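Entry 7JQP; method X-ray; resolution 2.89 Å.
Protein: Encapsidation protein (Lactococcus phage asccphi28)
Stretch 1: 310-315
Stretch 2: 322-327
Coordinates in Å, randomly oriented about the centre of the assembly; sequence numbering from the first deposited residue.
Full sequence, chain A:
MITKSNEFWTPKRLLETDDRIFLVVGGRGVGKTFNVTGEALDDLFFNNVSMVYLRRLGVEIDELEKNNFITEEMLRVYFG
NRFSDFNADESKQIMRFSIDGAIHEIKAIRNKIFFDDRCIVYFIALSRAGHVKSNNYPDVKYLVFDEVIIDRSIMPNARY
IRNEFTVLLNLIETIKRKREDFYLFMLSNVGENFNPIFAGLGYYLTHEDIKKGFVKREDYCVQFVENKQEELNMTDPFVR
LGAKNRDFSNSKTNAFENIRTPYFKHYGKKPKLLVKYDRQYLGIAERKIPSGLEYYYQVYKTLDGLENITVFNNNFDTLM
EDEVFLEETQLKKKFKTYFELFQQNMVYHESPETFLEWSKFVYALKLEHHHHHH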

# COMPACT_ATOMS: atom_id res chain seq x y z
N THR A 310 40.98 -26.05 -7.96
CA THR A 310 39.58 -26.41 -8.09
C THR A 310 38.87 -25.46 -9.04
O THR A 310 39.15 -24.26 -9.07
CB THR A 310 38.89 -26.40 -6.72
OG1 THR A 310 38.66 -25.04 -6.31
CG2 THR A 310 39.75 -27.10 -5.67
N VAL A 311 37.94 -26.00 -9.82
CA VAL A 311 37.17 -25.24 -10.80
C VAL A 311 35.69 -25.37 -10.48
O VAL A 311 35.20 -26.48 -10.22
CB VAL A 311 37.45 -25.73 -12.24
CG1 VAL A 311 36.59 -24.96 -13.23
CG2 VAL A 311 38.93 -25.58 -12.57
N PHE A 312 34.99 -24.25 -10.48
CA PHE A 312 33.55 -24.22 -10.23
C PHE A 312 32.83 -23.90 -11.52
O PHE A 312 33.18 -22.94 -12.22
CB PHE A 312 33.22 -23.20 -9.13
CG PHE A 312 33.76 -23.62 -7.81
CD1 PHE A 312 33.03 -24.46 -6.99
CD2 PHE A 312 35.03 -23.23 -7.41
CE1 PHE A 312 33.55 -24.91 -5.81
CE2 PHE A 312 35.55 -23.64 -6.22
CZ PHE A 312 34.85 -24.55 -5.46
N ASN A 313 31.82 -24.70 -11.84
CA ASN A 313 31.07 -24.53 -13.08
C ASN A 313 29.61 -24.24 -12.74
O ASN A 313 28.95 -25.05 -12.07
CB ASN A 313 31.20 -25.78 -13.96
CG ASN A 313 30.68 -25.56 -15.36
OD1 ASN A 313 30.04 -26.43 -15.94
ND2 ASN A 313 30.94 -24.38 -15.92
N ASN A 314 29.13 -23.09 -13.19
CA ASN A 314 27.74 -22.71 -12.96
C ASN A 314 26.79 -23.58 -13.76
O ASN A 314 25.69 -23.91 -13.28
CB ASN A 314 27.56 -21.23 -13.32
CG ASN A 314 26.12 -20.80 -13.26
OD1 ASN A 314 25.39 -21.14 -12.33
ND2 ASN A 314 25.69 -20.04 -14.27
N ASN A 315 27.18 -23.96 -14.97
CA ASN A 315 26.31 -24.67 -15.90
C ASN A 315 26.54 -26.17 -15.79
O ASN A 315 27.66 -26.65 -16.01
CB ASN A 315 26.55 -24.18 -17.33
CG ASN A 315 25.72 -24.91 -18.35
OD1 ASN A 315 24.93 -25.80 -18.01
ND2 ASN A 315 25.87 -24.54 -19.62
N ASP A 322 36.81 -33.04 -13.14
CA ASP A 322 36.83 -32.85 -11.70
C ASP A 322 36.24 -31.51 -11.27
O ASP A 322 36.36 -31.14 -10.09
CB ASP A 322 38.27 -32.96 -11.20
CG ASP A 322 38.89 -34.31 -11.50
OD1 ASP A 322 38.17 -35.33 -11.44
OD2 ASP A 322 40.07 -34.33 -11.90
N GLU A 323 35.60 -30.77 -12.17
CA GLU A 323 35.04 -29.49 -11.80
C GLU A 323 33.94 -29.67 -10.76
O GLU A 323 33.21 -30.67 -10.76
CB GLU A 323 34.49 -28.77 -13.03
CG GLU A 323 35.46 -28.68 -14.20
CD GLU A 323 34.89 -27.91 -15.37
OE1 GLU A 323 33.66 -27.72 -15.42
OE2 GLU A 323 35.68 -27.48 -16.24
N VAL A 324 33.83 -28.68 -9.88
CA VAL A 324 32.84 -28.69 -8.80
C VAL A 324 31.61 -27.92 -9.26
O VAL A 324 31.72 -26.79 -9.76
CB VAL A 324 33.43 -28.07 -7.52
CG1 VAL A 324 32.36 -27.89 -6.46
CG2 VAL A 324 34.58 -28.92 -7.00
N PHE A 325 30.44 -28.53 -9.10
CA PHE A 325 29.21 -27.87 -9.49
C PHE A 325 28.96 -26.64 -8.62
O PHE A 325 29.09 -26.71 -7.40
CB PHE A 325 28.02 -28.80 -9.35
CG PHE A 325 26.72 -28.20 -9.78
CD1 PHE A 325 25.80 -27.77 -8.83
CD2 PHE A 325 26.43 -27.99 -11.12
CE1 PHE A 325 24.60 -27.19 -9.21
CE2 PHE A 325 25.23 -27.44 -11.50
CZ PHE A 325 24.32 -27.03 -10.55
N LEU A 326 28.60 -25.53 -9.25
CA LEU A 326 28.28 -24.30 -8.55
C LEU A 326 26.76 -24.19 -8.45
O LEU A 326 26.06 -24.20 -9.47
CB LEU A 326 28.85 -23.08 -9.28
CG LEU A 326 29.01 -21.77 -8.50
CD1 LEU A 326 29.44 -22.00 -7.06
CD2 LEU A 326 30.02 -20.87 -9.22
N GLU A 327 26.25 -24.11 -7.22
CA GLU A 327 24.82 -24.02 -6.98
C GLU A 327 24.51 -22.78 -6.15
O GLU A 327 25.40 -22.15 -5.57
CB GLU A 327 24.31 -25.29 -6.27
CG GLU A 327 22.82 -25.53 -6.46
CD GLU A 327 22.40 -26.94 -6.08
OE1 GLU A 327 23.02 -27.52 -5.16
OE2 GLU A 327 21.46 -27.47 -6.70

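The two strands run parallel although little sequence separates them: touching residues lie as few as ten positions apart, so the chain must leave the end of one short strand and return to its start before pairing. Pairing is brief, with Phe312 opposite Val324 and Asn313 opposite Phe325, and backbone hydrogen bonds carry it. Val324 N donates to Val311 O at 2.6 Å, a short and nearly straight bond; Asn313 N donates to Val324 O at 3.0 Å; and Leu326 N donates to Asn313 O at 2.9 Å. Val324 and Asn313 thus each use both their N and O atoms, bonding to two residues that flank a position on the partner strand, the stagger typical of parallel sheets. A CA-H...O contact from Phe312 CA to Val324 O, 3.2 Å, adds to the same ladder.

Side chains alternate between the faces. Phe312 and Val324 share one, where Phe312 CE1 meets Val324 CG1 at 3.3 Å, a tight apolar contact. Leu326, just past its strand, points toward the first stretch and brings CD2 to 4.0 Å from Phe312 CB. The broad aromatic ring, the beta-branched valine and the flexible leucine together form a greasy patch, and Phe312 and Leu326 are buried.

The face with Asn313 and Phe325 is more mixed. Glu323 suits this border because its long chain offers methylenes as well as charge: its CG lies 4.0 Å from CG1 of buried Val311, while its OE1 comes within 3.5 Å of Asn313 CB. Both carboxylate oxygens of Glu323 and the amide nitrogen ND2 of Asn313 find hydrogen bonds elsewhere in the structure, which lets these polar groups be accommodated. The end of the Phe325 side chain comes nearer the first stretch, its CE2 reaching 4.0 Å from Asn314 O. In all, the stretches bury 495 Å² between them.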